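Local coordinates for ferulic acid decarboxylase 1 (Candida dubliniensis, PDB 4ZAD), which probably catalyses the reversible decarboxylation of cinnamic, p-coumaric and ferulic acids to their vinyl derivatives, and carries prenylated FMN as its cofactor, at residues P5-R10 and G246-A251; A88-L93 and A226-S231. All blocks are in the same frame, centred on the assembly; numbering follows the deposited sequence.

Contact 1: P5-R10 and G246-A251; sequences PALKFR and GLCNQA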
# COMPACT_ATOMS: atom_id res chain seq x y z
N PRO A 5 9.52 28.91 -16.55
CA PRO A 5 8.60 27.82 -16.84
C PRO A 5 7.23 27.94 -16.11
O PRO A 5 6.28 27.25 -16.47
CB PRO A 5 9.39 26.61 -16.39
CG PRO A 5 10.18 27.16 -15.21
CD PRO A 5 10.54 28.52 -15.55
N ALA A 6 7.14 28.81 -15.11
CA ALA A 6 5.86 29.07 -14.45
C ALA A 6 4.91 29.79 -15.42
O ALA A 6 3.71 29.53 -15.44
CB ALA A 6 6.05 29.91 -13.16
N LEU A 7 5.46 30.66 -16.22
CA LEU A 7 4.64 31.55 -17.02
C LEU A 7 4.59 31.18 -18.49
O LEU A 7 3.76 31.70 -19.23
CB LEU A 7 5.19 32.98 -16.86
CG LEU A 7 4.41 34.09 -16.13
CD1 LEU A 7 3.10 33.65 -15.44
CD2 LEU A 7 5.37 34.80 -15.18
N LYS A 8 5.48 30.29 -18.93
CA LYS A 8 5.63 30.03 -20.38
C LYS A 8 5.75 28.53 -20.63
O LYS A 8 6.77 27.91 -20.32
CB LYS A 8 6.86 30.78 -20.98
CG LYS A 8 6.93 32.30 -20.71
CD LYS A 8 6.59 33.20 -21.91
CE LYS A 8 7.80 33.96 -22.46
NZ LYS A 8 7.41 35.22 -23.21
N PHE A 9 4.71 27.94 -21.21
CA PHE A 9 4.66 26.49 -21.47
C PHE A 9 5.96 26.00 -22.12
O PHE A 9 6.52 24.97 -21.75
CB PHE A 9 3.45 26.19 -22.35
CG PHE A 9 3.31 24.73 -22.76
CD1 PHE A 9 3.23 23.73 -21.81
CD2 PHE A 9 3.20 24.39 -24.12
CE1 PHE A 9 3.08 22.42 -22.20
CE2 PHE A 9 3.05 23.07 -24.49
CZ PHE A 9 3.01 22.09 -23.55
N ARG A 10 6.44 26.78 -23.08
CA ARG A 10 7.61 26.42 -23.86
C ARG A 10 8.90 26.58 -23.08
O ARG A 10 9.91 25.97 -23.42
CB ARG A 10 7.67 27.23 -25.15
CG ARG A 10 6.47 26.93 -26.05
CD ARG A 10 6.89 26.72 -27.48
NE ARG A 10 5.79 26.25 -28.31
CZ ARG A 10 5.80 26.21 -29.64
NH1 ARG A 10 6.87 26.58 -30.31
NH2 ARG A 10 4.74 25.77 -30.31
N GLY A 246 -0.02 35.86 -8.06
CA GLY A 246 0.77 35.88 -6.85
C GLY A 246 1.83 34.79 -6.92
O GLY A 246 3.01 35.03 -6.69
N LEU A 247 1.39 33.59 -7.26
CA LEU A 247 2.26 32.44 -7.31
C LEU A 247 3.46 32.75 -8.20
O LEU A 247 4.59 32.36 -7.90
CB LEU A 247 1.47 31.21 -7.81
CG LEU A 247 0.51 30.59 -6.79
CD1 LEU A 247 -0.57 29.73 -7.44
CD2 LEU A 247 1.31 29.79 -5.80
N CYS A 248 3.22 33.49 -9.29
CA CYS A 248 4.29 33.86 -10.18
C CYS A 248 4.97 35.21 -9.81
O CYS A 248 5.87 35.65 -10.52
CB CYS A 248 3.78 33.92 -11.63
SG CYS A 248 2.88 32.45 -12.18
N ASN A 249 4.58 35.83 -8.69
CA ASN A 249 5.01 37.20 -8.34
C ASN A 249 4.98 38.11 -9.58
O ASN A 249 5.87 38.90 -9.81
CB ASN A 249 6.40 37.23 -7.63
CG ASN A 249 6.70 38.62 -6.92
OD1 ASN A 249 5.91 39.12 -6.09
ND2 ASN A 249 7.85 39.24 -7.28
N GLN A 250 3.94 37.96 -10.38
CA GLN A 250 3.85 38.57 -11.68
C GLN A 250 2.49 38.33 -12.36
O GLN A 250 2.10 37.20 -12.54
CB GLN A 250 4.93 38.01 -12.60
CG GLN A 250 4.85 38.68 -13.95
CD GLN A 250 5.91 38.27 -14.89
OE1 GLN A 250 7.02 37.88 -14.49
NE2 GLN A 250 5.60 38.36 -16.18
N ALA A 251 1.84 39.41 -12.79
CA ALA A 251 0.60 39.41 -13.56
C ALA A 251 0.63 38.49 -14.78
O ALA A 251 1.47 38.68 -15.66
CB ALA A 251 0.32 40.83 -14.05
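Leu-7 is the centre of the contact, and Gln-250, followed outward from its backbone, lies along one of its methyls. Gln-250 CG is anti to the backbone N (chi1 -179°) and the chain stays extended beyond, so the whole side chain runs past Leu-7. CB and CG each graze Leu-7 CD2 at 4.1 Å. At the amide the fit tightens: Gln-250 CD is 3.5 Å from Leu-7 CD2. The amide ends sit nearly as close, with OE1 at 3.6 Å and NE2 at 3.7 Å from that same CD2. Such even spacing puts the methyl over the flat face of the amide, roughly above its carbon, so the contact is van der Waals and uses neither the oxygen nor the N-H groups.

The other branch of Leu-7 turns to sulfur. Its CD1 meets Cys-248 SG at 3.5 Å, and the thiol also brushes Ala-6, whose CB is 4.2 Å from SG. CD1 thus lies on the sulfur, while CD2 faces mainly Gln-250 and also nears Cys-248 CB. The chi2 of Leu-7, 6°, is eclipsed, so the exact placing of the two methyls is less certain. Ala-225, on the helix 224-230, also touches the Cys-248 side chain and is bonded through its backbone to Ala-6.

The contact joins the loop leading into helix 9-19, whose N-cap is Lys-8, to the chain leaving helix 240-247. Asn-249 takes positive phi and closes that helix, its N bonded to Gly-246 O. The arrangement is the N-terminal arm of the chain packed against a Schellman motif of the Rift-related part of this UbiD-family fold.

Contact 2: A88-L93 and A226-S231; sequences ALHLGL and AILVSS. With K (potassium ion), chain D; 4LU (1-deoxy-5-O-phosphono-1-(3,3,4,5-tetramethyl-9,11-dioxo-2,3,8,9,10,11-hexahydro-7H-quinolino[1,8-fg]pteridin-12-ium-7-y l)-D-ribitol), chain E.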
# COMPACT_ATOMS: atom_id res chain seq x y z
N ALA A 88 6.93 20.80 -9.30
CA ALA A 88 7.64 22.00 -8.85
C ALA A 88 7.81 22.97 -9.98
O ALA A 88 7.68 24.17 -9.80
CB ALA A 88 9.00 21.65 -8.28
N LEU A 89 8.09 22.45 -11.17
CA LEU A 89 8.40 23.33 -12.30
C LEU A 89 7.21 24.16 -12.73
O LEU A 89 7.36 25.32 -13.10
CB LEU A 89 9.00 22.55 -13.48
CG LEU A 89 10.47 22.18 -13.19
CD1 LEU A 89 10.94 21.20 -14.25
CD2 LEU A 89 11.41 23.41 -13.09
N HIS A 90 6.01 23.60 -12.62
CA HIS A 90 4.79 24.33 -12.98
C HIS A 90 4.70 25.61 -12.20
O HIS A 90 4.17 26.58 -12.69
CB HIS A 90 3.53 23.50 -12.70
CG HIS A 90 3.16 22.55 -13.79
ND1 HIS A 90 3.91 21.43 -14.08
CD2 HIS A 90 2.10 22.53 -14.64
CE1 HIS A 90 3.33 20.77 -15.07
NE2 HIS A 90 2.23 21.42 -15.43
N LEU A 91 5.21 25.60 -10.99
CA LEU A 91 5.15 26.78 -10.16
C LEU A 91 6.45 27.58 -10.26
O LEU A 91 6.68 28.46 -9.44
CB LEU A 91 4.85 26.38 -8.71
CG LEU A 91 3.45 25.78 -8.52
CD1 LEU A 91 3.37 24.93 -7.28
CD2 LEU A 91 2.39 26.88 -8.53
N GLY A 92 7.29 27.29 -11.24
CA GLY A 92 8.62 27.93 -11.33
C GLY A 92 9.53 27.83 -10.11
O GLY A 92 10.28 28.73 -9.81
N LEU A 93 9.45 26.72 -9.38
CA LEU A 93 10.26 26.51 -8.19
C LEU A 93 11.47 25.69 -8.57
O LEU A 93 11.55 25.18 -9.68
CB LEU A 93 9.46 25.73 -7.14
CG LEU A 93 8.13 26.28 -6.61
CD1 LEU A 93 7.45 25.19 -5.83
CD2 LEU A 93 8.35 27.50 -5.72
N ALA A 226 -0.84 28.46 -14.47
CA ALA A 226 -2.27 28.62 -14.75
C ALA A 226 -2.99 27.27 -14.85
O ALA A 226 -4.11 27.11 -14.35
CB ALA A 226 -2.51 29.45 -16.06
N ILE A 227 -2.35 26.29 -15.49
CA ILE A 227 -2.99 24.99 -15.64
C ILE A 227 -2.93 24.27 -14.29
O ILE A 227 -3.83 23.55 -13.95
CB ILE A 227 -2.40 24.14 -16.84
CG1 ILE A 227 -3.40 23.06 -17.31
CG2 ILE A 227 -1.04 23.47 -16.47
CD1 ILE A 227 -4.56 23.61 -18.11
N LEU A 228 -1.88 24.47 -13.51
CA LEU A 228 -1.88 23.89 -12.15
C LEU A 228 -3.13 24.39 -11.34
O LEU A 228 -4.00 23.61 -10.89
CB LEU A 228 -0.56 24.23 -11.43
CG LEU A 228 -0.26 23.46 -10.12
CD1 LEU A 228 1.25 23.18 -9.91
CD2 LEU A 228 -0.84 24.22 -8.92
N VAL A 229 -3.24 25.70 -11.16
CA VAL A 229 -4.40 26.26 -10.46
C VAL A 229 -5.74 25.89 -11.13
O VAL A 229 -6.73 25.69 -10.44
CB VAL A 229 -4.27 27.78 -10.25
CG1 VAL A 229 -5.49 28.35 -9.57
CG2 VAL A 229 -3.02 28.03 -9.40
N SER A 230 -5.74 25.77 -12.46
CA SER A 230 -6.93 25.35 -13.17
C SER A 230 -7.39 24.02 -12.60
O SER A 230 -8.57 23.71 -12.55
CB SER A 230 -6.70 25.23 -14.71
OG SER A 230 -6.63 26.49 -15.36
N SER A 231 -6.45 23.26 -12.11
CA SER A 231 -6.76 21.99 -11.48
C SER A 231 -7.05 22.01 -9.95
O SER A 231 -7.43 20.98 -9.38
CB SER A 231 -5.64 21.03 -11.82
OG SER A 231 -5.97 19.75 -11.29
K K D . -9.77 25.78 -10.53
C9 4LU E . -8.20 17.47 -13.30
C8 4LU E . -7.07 17.31 -14.12
C7 4LU E . -7.15 16.60 -15.32
C10 4LU E . -11.87 17.46 -13.68
C6 4LU E . -8.45 15.95 -15.66
N3 4LU E . -14.34 17.08 -14.78
C2 4LU E . -14.19 17.91 -13.74
C13 4LU E . -8.68 16.24 -18.01
C5 4LU E . -8.61 15.20 -16.92
C1 4LU E . -10.97 14.84 -16.12
O2 4LU E . -15.21 18.50 -13.33
N1 4LU E . -12.97 18.10 -13.19
C4 4LU E . -13.29 16.41 -15.29
O4 4LU E . -13.58 15.67 -16.26
C4A 4LU E . -12.03 16.56 -14.76
N5 4LU E . -10.83 15.57 -15.05
C3 4LU E . -9.94 14.63 -17.04
C12 4LU E . -7.48 14.23 -17.23
C5A 4LU E . -9.59 16.10 -14.73
C7M 4LU E . -5.97 16.44 -16.25
C8M 4LU E . -5.80 17.99 -13.67
C9A 4LU E . -9.48 17.02 -13.66
N10 4LU E . -10.64 17.68 -13.13
C1' 4LU E . -10.69 18.10 -11.72
C2' 4LU E . -10.80 19.63 -11.69
O2' 4LU E . -9.81 20.17 -12.59
C3' 4LU E . -10.63 20.20 -10.28
O3' 4LU E . -11.70 19.73 -9.43
C4' 4LU E . -10.61 21.75 -10.27
O4' 4LU E . -10.80 22.22 -8.93
C5' 4LU E . -11.75 22.34 -11.13
O5' 4LU E . -11.80 23.75 -11.10
P 4LU E . -12.87 24.57 -10.26
O2P 4LU E . -12.56 25.96 -10.82
O3P 4LU E . -12.47 24.28 -8.80
O1P 4LU E . -14.23 24.00 -10.62
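Leu-228 pushes its CD1 methyl between two residues at the end of helix 85-90, and this apolar packing makes up the bulk of the contact. With CG standing anti to the backbone N (chi1 -167°), the side chain sends CD1 to 3.6 Å from His-90 CB. On its other partner, CD1 lies 3.7 Å from Leu-91 CG, the two leucine side chains crossing at about a right angle. The preceding residue, Ile-227, reaches the imidazole with its CG2, 3.8 Å from His-90 CD2 and in the plane of the ring, so it abuts an edge and covers no face.

Polar bonds hold the ring and the turn. His-90 ND1 is bonded to Arg-86 O, one turn back in its own helix, and NE2 makes a weak bond to Tyr-160 OH; together they would restrict rotation of the imidazole. Gly-92, at positive phi, completes a Schellman motif, with Leu-93 N bonded to Ala-88 O and Gly-92 N to Leu-89 O. Within helix 224-230, Ser-230 OG donates to Ala-226 O at 2.8 Å.

Of the two segments, only 226-231 reaches the metal. Val-229 O and Ser-230 O bind the potassium ion at 3.0 and 3.1 Å, and the prenylated FMN supplies O2P at 2.8 Å and O5' at 2.9 Å. Trp-175 O, Met-232 O and Glu-240 OE1 are also among its ligands. Ser-231 packs its side chain on the C8M methyl of the cofactor.

Helix 224-230 thus meets several neighbours: Leu-228 shares Leu-106 of helix 99-108 with Leu-91, and Val-229 leans on Tyr-243 and Ile-244 of helix 240-247, while helix 85-90 packs through Leu-89 on helix 9-19.

How the contacts relate
The two contacts are neighbours, their centres about 8 Å apart, and both segments of contact 2 fall in sequence between the two that contact 1 brings together. They join directly: Ala-6 CB packs on Gly-92 N at 3.5 Å, and Leu-247 CD1 meets Val-229 CG2 at 3.6 Å. Helices 224-230 and 240-247 follow each other in sequence and tie both to the cofactor site. Contact 2 supplies potassium ligands directly, though the Leu-228 side chain remains about 12 Å from manganese. Contact 1 is one shell further out: Cys-248 is about 11 Å, side chain to side chain, from Glu-240, which binds both metals.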